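Local coordinates for tRNA nucleotidyl transferase-related protein (Thermotoga maritima, PDB 3H38) that probably adds the CCA end to transfer RNA, as a magnesium-dependent class II nucleotidyltransferase that takes CTP and ATP, at residues 24-29 with 73-78; 33-38 with 65-70. One frame throughout, in Å; residues are numbered along the deposited sequence.

Interaction 1. Residues 24-29 with 73-78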
ATOM      1  N   ARG A  24      -1.962 -19.075 -26.749  1.00 34.25           N
ATOM      2  CA  ARG A  24      -2.174 -20.219 -27.642  1.00 32.18           C
ATOM      3  C   ARG A  24      -1.041 -21.251 -27.545  1.00 36.76           C
ATOM      4  O   ARG A  24      -1.284 -22.433 -27.263  1.00 43.95           O
ATOM      5  CB  ARG A  24      -2.426 -19.765 -29.082  1.00 24.78           C
ATOM      6  CG  ARG A  24      -3.797 -19.115 -29.279  1.00 30.19           C
ATOM      7  CD  ARG A  24      -4.139 -18.815 -30.763  1.00 44.16           C
ATOM      8  NE  ARG A  24      -5.589 -18.683 -30.958  1.00 44.63           N
ATOM      9  CZ  ARG A  24      -6.198 -17.529 -31.208  1.00 53.26           C
ATOM     10  NH1 ARG A  24      -5.470 -16.423 -31.333  1.00 62.14           N
ATOM     11  NH2 ARG A  24      -7.526 -17.477 -31.354  1.00 47.61           N
ATOM     12  N   LEU A  25       0.180 -20.798 -27.686  1.00 34.69           N
ATOM     13  CA  LEU A  25       1.317 -21.666 -27.555  1.00 44.28           C
ATOM     14  C   LEU A  25       1.328 -22.408 -26.275  1.00 37.03           C
ATOM     15  O   LEU A  25       1.600 -23.554 -26.259  1.00 40.78           O
ATOM     16  CB  LEU A  25       2.576 -20.853 -27.577  1.00 55.83           C
ATOM     17  CG  LEU A  25       3.090 -20.398 -28.902  1.00 65.72           C
ATOM     18  CD1 LEU A  25       4.580 -20.527 -28.846  1.00 69.83           C
ATOM     19  CD2 LEU A  25       2.504 -21.274 -29.943  1.00 64.14           C
ATOM     20  N   LEU A  26       1.048 -21.713 -25.191  1.00 45.53           N
ATOM     21  CA  LEU A  26       1.044 -22.307 -23.868  1.00 40.74           C
ATOM     22  C   LEU A  26      -0.004 -23.413 -23.810  1.00 43.14           C
ATOM     23  O   LEU A  26       0.250 -24.492 -23.248  1.00 49.92           O
ATOM     24  CB  LEU A  26       0.805 -21.256 -22.788  1.00 42.08           C
ATOM     25  CG  LEU A  26       1.907 -20.207 -22.591  1.00 46.37           C
ATOM     26  CD1 LEU A  26       1.421 -19.040 -21.747  1.00 37.28           C
ATOM     27  CD2 LEU A  26       3.153 -20.808 -21.972  1.00 44.17           C
ATOM     28  N   GLY A  27      -1.167 -23.152 -24.402  1.00 31.80           N
ATOM     29  CA  GLY A  27      -2.232 -24.137 -24.439  1.00 40.57           C
ATOM     30  C   GLY A  27      -1.701 -25.369 -25.137  1.00 41.08           C
ATOM     31  O   GLY A  27      -1.830 -26.494 -24.647  1.00 34.85           O
ATOM     32  N   LYS A  28      -1.083 -25.124 -26.273  1.00 46.20           N
ATOM     33  CA  LYS A  28      -0.511 -26.149 -27.109  1.00 47.61           C
ATOM     34  C   LYS A  28       0.542 -26.967 -26.402  1.00 48.10           C
ATOM     35  O   LYS A  28       0.506 -28.164 -26.521  1.00 47.93           O
ATOM     36  CB  LYS A  28       0.040 -25.539 -28.388  1.00 53.60           C
ATOM     37  CG  LYS A  28      -0.386 -26.207 -29.660  1.00 62.70           C
ATOM     38  CD  LYS A  28       0.361 -27.487 -29.940  1.00 72.25           C
ATOM     39  CE  LYS A  28      -0.593 -28.663 -30.232  1.00 73.58           C
ATOM     40  NZ  LYS A  28       0.048 -29.921 -30.720  1.00 63.04           N
ATOM     41  N   PHE A  29       1.440 -26.330 -25.647  1.00 34.00           N
ATOM     42  CA  PHE A  29       2.395 -27.054 -24.801  1.00 32.55           C
ATOM     43  C   PHE A  29       1.658 -27.906 -23.787  1.00 31.00           C
ATOM     44  O   PHE A  29       2.124 -28.982 -23.426  1.00 45.12           O
ATOM     45  CB  PHE A  29       3.330 -26.119 -24.031  1.00 44.58           C
ATOM     46  CG  PHE A  29       4.151 -25.221 -24.899  1.00 54.59           C
ATOM     47  CD1 PHE A  29       4.728 -24.075 -24.374  1.00 53.12           C
ATOM     48  CD2 PHE A  29       4.340 -25.509 -26.247  1.00 55.83           C
ATOM     49  CE1 PHE A  29       5.485 -23.235 -25.176  1.00 55.25           C
ATOM     50  CE2 PHE A  29       5.096 -24.673 -27.051  1.00 54.23           C
ATOM     51  CZ  PHE A  29       5.665 -23.535 -26.517  1.00 56.49           C
ATOM     52  N   ARG A  73      12.089 -24.333 -23.796  1.00 56.98           N
ATOM     53  CA  ARG A  73      12.810 -24.655 -24.998  1.00 58.21           C
ATOM     54  C   ARG A  73      12.162 -24.242 -26.273  1.00 70.47           C
ATOM     55  O   ARG A  73      12.622 -24.593 -27.337  1.00 71.50           O
ATOM     56  CB  ARG A  73      13.140 -26.118 -25.082  1.00 61.92           C
ATOM     57  CG  ARG A  73      12.099 -27.051 -24.720  1.00 61.20           C
ATOM     58  CD  ARG A  73      12.420 -28.344 -25.349  1.00 68.05           C
ATOM     59  NE  ARG A  73      12.226 -29.446 -24.438  1.00 75.73           N
ATOM     60  CZ  ARG A  73      11.703 -30.611 -24.779  1.00 78.41           C
ATOM     61  NH1 ARG A  73      11.334 -30.827 -26.018  1.00 76.86           N
ATOM     62  NH2 ARG A  73      11.555 -31.560 -23.882  1.00 76.50           N
ATOM     63  N   PHE A  74      11.096 -23.482 -26.179  1.00 70.62           N
ATOM     64  CA  PHE A  74      10.432 -22.991 -27.372  1.00 71.69           C
ATOM     65  C   PHE A  74      10.227 -21.510 -27.194  1.00 69.94           C
ATOM     66  O   PHE A  74       9.969 -20.783 -28.155  1.00 72.92           O
ATOM     67  CB  PHE A  74       9.117 -23.731 -27.613  1.00 69.52           C
ATOM     68  CG  PHE A  74       9.279 -25.219 -27.660  1.00 71.44           C
ATOM     69  CD1 PHE A  74       9.238 -25.971 -26.500  1.00 74.18           C
ATOM     70  CD2 PHE A  74       9.503 -25.867 -28.859  1.00 74.52           C
ATOM     71  CE1 PHE A  74       9.403 -27.346 -26.539  1.00 74.42           C
ATOM     72  CE2 PHE A  74       9.670 -27.241 -28.901  1.00 75.33           C
ATOM     73  CZ  PHE A  74       9.620 -27.980 -27.737  1.00 72.65           C
ATOM     74  N   LEU A  75      10.375 -21.077 -25.946  1.00 65.93           N
ATOM     75  CA  LEU A  75      10.304 -19.672 -25.578  1.00 71.37           C
ATOM     76  C   LEU A  75      11.581 -19.287 -24.862  1.00 81.37           C
ATOM     77  O   LEU A  75      11.649 -19.354 -23.636  1.00 87.28           O
ATOM     78  CB  LEU A  75       9.127 -19.424 -24.646  1.00 71.21           C
ATOM     79  CG  LEU A  75       7.757 -19.857 -25.150  1.00 69.82           C
ATOM     80  CD1 LEU A  75       6.712 -19.493 -24.117  1.00 70.36           C
ATOM     81  CD2 LEU A  75       7.462 -19.193 -26.481  1.00 66.07           C
ATOM     82  N   PRO A  76      12.603 -18.882 -25.627  1.00 86.70           N
ATOM     83  CA  PRO A  76      13.918 -18.562 -25.063  1.00 87.34           C
ATOM     84  C   PRO A  76      13.831 -17.490 -23.981  1.00 89.89           C
ATOM     85  O   PRO A  76      13.505 -16.333 -24.261  1.00 89.91           O
ATOM     86  CB  PRO A  76      14.697 -18.042 -26.270  1.00 86.85           C
ATOM     87  CG  PRO A  76      14.009 -18.660 -27.459  1.00 87.91           C
ATOM     88  CD  PRO A  76      12.562 -18.698 -27.089  1.00 86.24           C
ATOM     89  N   GLY A  77      14.117 -17.887 -22.747  1.00 88.25           N
ATOM     90  CA  GLY A  77      14.092 -16.971 -21.623  1.00 85.65           C
ATOM     91  C   GLY A  77      14.785 -17.550 -20.403  1.00 79.18           C
ATOM     92  O   GLY A  77      15.329 -18.655 -20.451  1.00 77.48           O
ATOM     93  N   LYS A  78      14.738 -16.820 -19.303  1.00 72.03           N
ATOM     94  CA  LYS A  78      15.370 -17.271 -18.086  1.00 74.36           C
ATOM     95  C   LYS A  78      14.389 -17.866 -17.121  1.00 72.72           C
ATOM     96  O   LYS A  78      13.387 -17.284 -16.796  1.00 73.50           O
ATOM     97  CB  LYS A  78      16.135 -16.130 -17.442  1.00 79.25           C
ATOM     98  CG  LYS A  78      15.974 -15.984 -15.981  1.00 78.54           C
ATOM     99  CD  LYS A  78      16.459 -14.629 -15.589  1.00 81.94           C
ATOM    100  CE  LYS A  78      16.914 -14.592 -14.156  1.00 80.83           C
ATOM    101  NZ  LYS A  78      16.704 -13.254 -13.601  1.00 76.34           N
TER
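In the nucleotidyltransferase head domain, helix 17-32 packs against the loop that leads from helix 64-72 into strand 77-80 at one edge of the sheet, and Leu25, Leu26 and Phe29 meet Phe74 and Leu75 there. The contact is wholly apolar. The two backbones stay well apart, with CA of Leu25 and CA of Phe74 9.2 Å from each other, so side chains alone span the gap. Leu75 points toward the helix and touches Leu25, Leu26 and Phe29. Its CD2 touches CD1 of Leu25 at 4.0 Å, where the two side chains slant across each other. Its CD1 turns to Leu26, with a looser approach of 4.4 Å to CD2 of that residue. CG of Leu75 sits at the edge of the Phe29 ring, near the ring plane, 4.1 Å from CE1.

The CA-CB bond of Phe29 points toward the loop, and CG lies beside the backbone N (chi1 -59°). One face of this ring lies over the carbonyl O of Leu25, one helical turn earlier, offset toward the rim. Tyr70 of helix 64-72 also meets Phe29, edge-to-face. Leu26 continues inward to Ile56 and Ile58 of strand 56-60, and its side chain is about 9 Å from those of Asp57 and Asp99, magnesium ligands of this enzyme, though no metal is bound here. The Phe29 and Phe74 side chains slide past each other in opposite directions. Their ring planes are inclined at 39°, and the centroids are 5.4 Å apart. The nearest atoms of this pair are CZ of Phe29 and CB of Phe74, at 3.6 Å.

Interaction 2. Residues 33-38 with 65-70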
ATOM      1  N   VAL A  33       2.197 -32.083 -23.319  1.00 53.73           N
ATOM      2  CA  VAL A  33       2.688 -32.688 -22.088  1.00 46.83           C
ATOM      3  C   VAL A  33       1.516 -33.101 -21.205  1.00 43.28           C
ATOM      4  O   VAL A  33       1.677 -33.363 -20.021  1.00 31.78           O
ATOM      5  CB  VAL A  33       3.604 -31.729 -21.324  1.00 55.07           C
ATOM      6  CG1 VAL A  33       4.864 -31.474 -22.126  1.00 48.86           C
ATOM      7  CG2 VAL A  33       2.873 -30.409 -21.027  1.00 59.15           C
ATOM      8  N   ASN A  34       0.327 -33.149 -21.796  1.00 45.99           N
ATOM      9  CA  ASN A  34      -0.849 -33.639 -21.085  1.00 52.85           C
ATOM     10  C   ASN A  34      -1.202 -32.918 -19.782  1.00 45.97           C
ATOM     11  O   ASN A  34      -1.585 -33.552 -18.803  1.00 48.70           O
ATOM     12  CB  ASN A  34      -0.724 -35.143 -20.832  1.00 60.36           C
ATOM     13  CG  ASN A  34      -0.708 -35.940 -22.115  1.00 68.16           C
ATOM     14  OD1 ASN A  34      -1.698 -35.967 -22.855  1.00 72.74           O
ATOM     15  ND2 ASN A  34       0.423 -36.585 -22.398  1.00 68.25           N
ATOM     16  N   MET A  35      -1.092 -31.593 -19.786  1.00 43.61           N
ATOM     17  CA  MET A  35      -1.552 -30.763 -18.668  1.00 35.30           C
ATOM     18  C   MET A  35      -2.608 -29.787 -19.169  1.00 33.62           C
ATOM     19  O   MET A  35      -2.397 -29.111 -20.174  1.00 33.03           O
ATOM     20  CB  MET A  35      -0.394 -29.968 -18.088  1.00 21.94           C
ATOM     21  CG  MET A  35       0.663 -30.814 -17.346  1.00 12.30           C
ATOM     22  SD  MET A  35       1.996 -29.738 -16.838  1.00 35.66           S
ATOM     23  CE  MET A  35       3.436 -30.821 -16.932  1.00 45.18           C
ATOM     24  N   PRO A  36      -3.766 -29.733 -18.498  1.00 34.52           N
ATOM     25  CA  PRO A  36      -4.711 -28.636 -18.786  1.00 34.82           C
ATOM     26  C   PRO A  36      -4.128 -27.287 -18.370  1.00 27.19           C
ATOM     27  O   PRO A  36      -3.647 -27.178 -17.250  1.00 36.86           O
ATOM     28  CB  PRO A  36      -5.928 -28.985 -17.926  1.00 33.30           C
ATOM     29  CG  PRO A  36      -5.822 -30.518 -17.748  1.00 28.96           C
ATOM     30  CD  PRO A  36      -4.345 -30.767 -17.623  1.00 23.97           C
ATOM     31  N   VAL A  37      -4.148 -26.300 -19.267  1.00 29.62           N
ATOM     32  CA  VAL A  37      -3.587 -24.978 -18.989  1.00 32.88           C
ATOM     33  C   VAL A  37      -4.660 -23.880 -18.879  1.00 33.74           C
ATOM     34  O   VAL A  37      -5.600 -23.852 -19.669  1.00 34.10           O
ATOM     35  CB  VAL A  37      -2.585 -24.555 -20.070  1.00 29.25           C
ATOM     36  CG1 VAL A  37      -1.774 -23.381 -19.579  1.00 29.46           C
ATOM     37  CG2 VAL A  37      -1.663 -25.688 -20.403  1.00 37.64           C
ATOM     38  N   TYR A  38      -4.497 -22.976 -17.909  1.00 30.34           N
ATOM     39  CA  TYR A  38      -5.421 -21.860 -17.700  1.00 25.75           C
ATOM     40  C   TYR A  38      -4.742 -20.531 -17.325  1.00 30.92           C
ATOM     41  O   TYR A  38      -3.740 -20.490 -16.599  1.00 27.35           O
ATOM     42  CB  TYR A  38      -6.380 -22.163 -16.551  1.00 29.41           C
ATOM     43  CG  TYR A  38      -6.964 -23.544 -16.509  1.00 31.62           C
ATOM     44  CD1 TYR A  38      -6.252 -24.593 -15.981  1.00 24.52           C
ATOM     45  CD2 TYR A  38      -8.259 -23.784 -16.962  1.00 35.97           C
ATOM     46  CE1 TYR A  38      -6.799 -25.864 -15.919  1.00 39.26           C
ATOM     47  CE2 TYR A  38      -8.808 -25.050 -16.916  1.00 32.60           C
ATOM     48  CZ  TYR A  38      -8.078 -26.086 -16.391  1.00 31.59           C
ATOM     49  OH  TYR A  38      -8.634 -27.342 -16.324  1.00 29.00           O
ATOM     50  N   LEU A  65       7.048 -27.182 -12.934  1.00 54.72           N
ATOM     51  CA  LEU A  65       8.396 -27.251 -13.491  1.00 54.94           C
ATOM     52  C   LEU A  65       8.509 -27.998 -14.795  1.00 53.07           C
ATOM     53  O   LEU A  65       9.066 -27.485 -15.720  1.00 51.81           O
ATOM     54  CB  LEU A  65       9.384 -27.809 -12.493  1.00 61.38           C
ATOM     55  CG  LEU A  65       9.561 -27.029 -11.208  1.00 70.25           C
ATOM     56  CD1 LEU A  65      10.999 -26.702 -11.051  1.00 78.99           C
ATOM     57  CD2 LEU A  65       8.745 -25.790 -11.194  1.00 66.09           C
ATOM     58  N   GLU A  66       7.980 -29.199 -14.870  1.00 39.46           N
ATOM     59  CA  GLU A  66       7.927 -29.864 -16.137  1.00 48.06           C
ATOM     60  C   GLU A  66       7.517 -28.912 -17.208  1.00 52.49           C
ATOM     61  O   GLU A  66       8.101 -28.877 -18.256  1.00 63.73           O
ATOM     62  CB  GLU A  66       6.858 -30.920 -16.162  1.00 55.26           C
ATOM     63  CG  GLU A  66       7.077 -32.109 -15.350  1.00 70.04           C
ATOM     64  CD  GLU A  66       6.219 -33.220 -15.807  1.00 79.98           C
ATOM     65  OE1 GLU A  66       5.583 -33.865 -14.976  1.00 86.72           O
ATOM     66  OE2 GLU A  66       6.177 -33.450 -17.014  1.00 73.78           O
ATOM     67  N   PHE A  67       6.442 -28.194 -16.962  1.00 40.90           N
ATOM     68  CA  PHE A  67       5.807 -27.341 -17.962  1.00 38.30           C
ATOM     69  C   PHE A  67       6.696 -26.146 -18.287  1.00 38.95           C
ATOM     70  O   PHE A  67       6.936 -25.839 -19.443  1.00 36.85           O
ATOM     71  CB  PHE A  67       4.443 -26.862 -17.457  1.00 39.82           C
ATOM     72  CG  PHE A  67       3.682 -26.090 -18.461  1.00 37.32           C
ATOM     73  CD1 PHE A  67       2.769 -26.720 -19.284  1.00 35.69           C
ATOM     74  CD2 PHE A  67       3.891 -24.729 -18.608  1.00 43.01           C
ATOM     75  CE1 PHE A  67       2.065 -26.010 -20.244  1.00 47.75           C
ATOM     76  CE2 PHE A  67       3.177 -23.993 -19.577  1.00 37.43           C
ATOM     77  CZ  PHE A  67       2.266 -24.641 -20.389  1.00 46.61           C
ATOM     78  N   ALA A  68       7.167 -25.457 -17.257  1.00 46.20           N
ATOM     79  CA  ALA A  68       8.073 -24.342 -17.476  1.00 46.37           C
ATOM     80  C   ALA A  68       9.292 -24.802 -18.285  1.00 54.06           C
ATOM     81  O   ALA A  68       9.697 -24.130 -19.224  1.00 64.54           O
ATOM     82  CB  ALA A  68       8.485 -23.721 -16.150  1.00 36.46           C
ATOM     83  N   GLU A  69       9.868 -25.936 -17.933  1.00 53.88           N
ATOM     84  CA  GLU A  69      11.005 -26.472 -18.642  1.00 60.21           C
ATOM     85  C   GLU A  69      10.690 -26.711 -20.107  1.00 60.22           C
ATOM     86  O   GLU A  69      11.423 -26.328 -20.988  1.00 59.24           O
ATOM     87  CB  GLU A  69      11.459 -27.768 -17.980  1.00 58.86           C
ATOM     88  CG  GLU A  69      12.519 -27.592 -16.909  1.00 69.43           C
ATOM     89  CD  GLU A  69      12.500 -28.684 -15.851  1.00 87.78           C
ATOM     90  OE1 GLU A  69      11.662 -29.591 -15.919  1.00 92.58           O
ATOM     91  OE2 GLU A  69      13.342 -28.657 -14.940  1.00 92.92           O
ATOM     92  N   TYR A  70       9.580 -27.367 -20.346  1.00 56.55           N
ATOM     93  CA  TYR A  70       9.100 -27.640 -21.691  1.00 51.00           C
ATOM     94  C   TYR A  70       8.871 -26.357 -22.465  1.00 54.41           C
ATOM     95  O   TYR A  70       9.320 -26.225 -23.606  1.00 43.85           O
ATOM     96  CB  TYR A  70       7.792 -28.420 -21.637  1.00 44.96           C
ATOM     97  CG  TYR A  70       7.338 -28.867 -22.991  1.00 45.16           C
ATOM     98  CD1 TYR A  70       8.028 -29.856 -23.676  1.00 44.92           C
ATOM     99  CD2 TYR A  70       6.232 -28.294 -23.600  1.00 51.71           C
ATOM    100  CE1 TYR A  70       7.624 -30.273 -24.928  1.00 43.07           C
ATOM    101  CE2 TYR A  70       5.816 -28.703 -24.859  1.00 48.67           C
ATOM    102  CZ  TYR A  70       6.518 -29.694 -25.516  1.00 49.05           C
ATOM    103  OH  TYR A  70       6.119 -30.105 -26.765  1.00 51.76           O
TER
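In the apolar layer between helix 64-72 and the sheet of the head domain, the turn from helix 17-32 into strand 37-40 packs against helix 64-72, and Val33, Met35 and Val37 meet Glu66, Phe67 and Tyr70. A Schellman motif ends helix 17-32, with Asn34 at positive phi as its C-prime residue. Val33 makes a CH-pi contact: its CG1 lies over the centre of one Tyr70 face, 3.7 Å from the ring centroid and 11° off the normal. Its other methyl, CG2, approaches CD1 of Phe67. CG2 of Val37 meets CE1 of Phe67 at 3.7 Å. Met35 SD makes an oblique Met-aromatic contact, 5.2 Å from the Phe67 centroid and 3.8 Å from CB of Phe67. Beyond the sulfur, CE of Met35 rests on CB of Glu66 at 3.5 Å and also meets its carboxylate. Phe67 continues to Val60 and Ile100 of the sheet. The OH of Tyr70 is hydrogen-bonded to Glu32 OE2, outside both segments. Between the two segments the contact therefore rests on apolar burial and dispersion, with weak CH-pi and sulfur-aromatic terms.

From the N terminus the chain runs through helix 17-32, turns at 33-36 and enters strand 37-40. It then passes helix 42-49 and strand 56-60 before reaching helix 64-72. There interaction 2 closes the inner loop, bringing 65-70 back to 33-38. A few residues on, 73-78 returns to 24-29, and interaction 1 closes the outer loop. Interaction 2 is thus nested inside the loop closed by interaction 1. Their centres are about 9 Å apart and they touch: Phe29 CB lies 3.7 Å from Tyr70 CD2, and Leu26 O 3.5 Å from Phe67 CZ. Together they pair helices 17-32 and 64-72 over the mixed sheet, from strand 37-40 to edge strand 77-80.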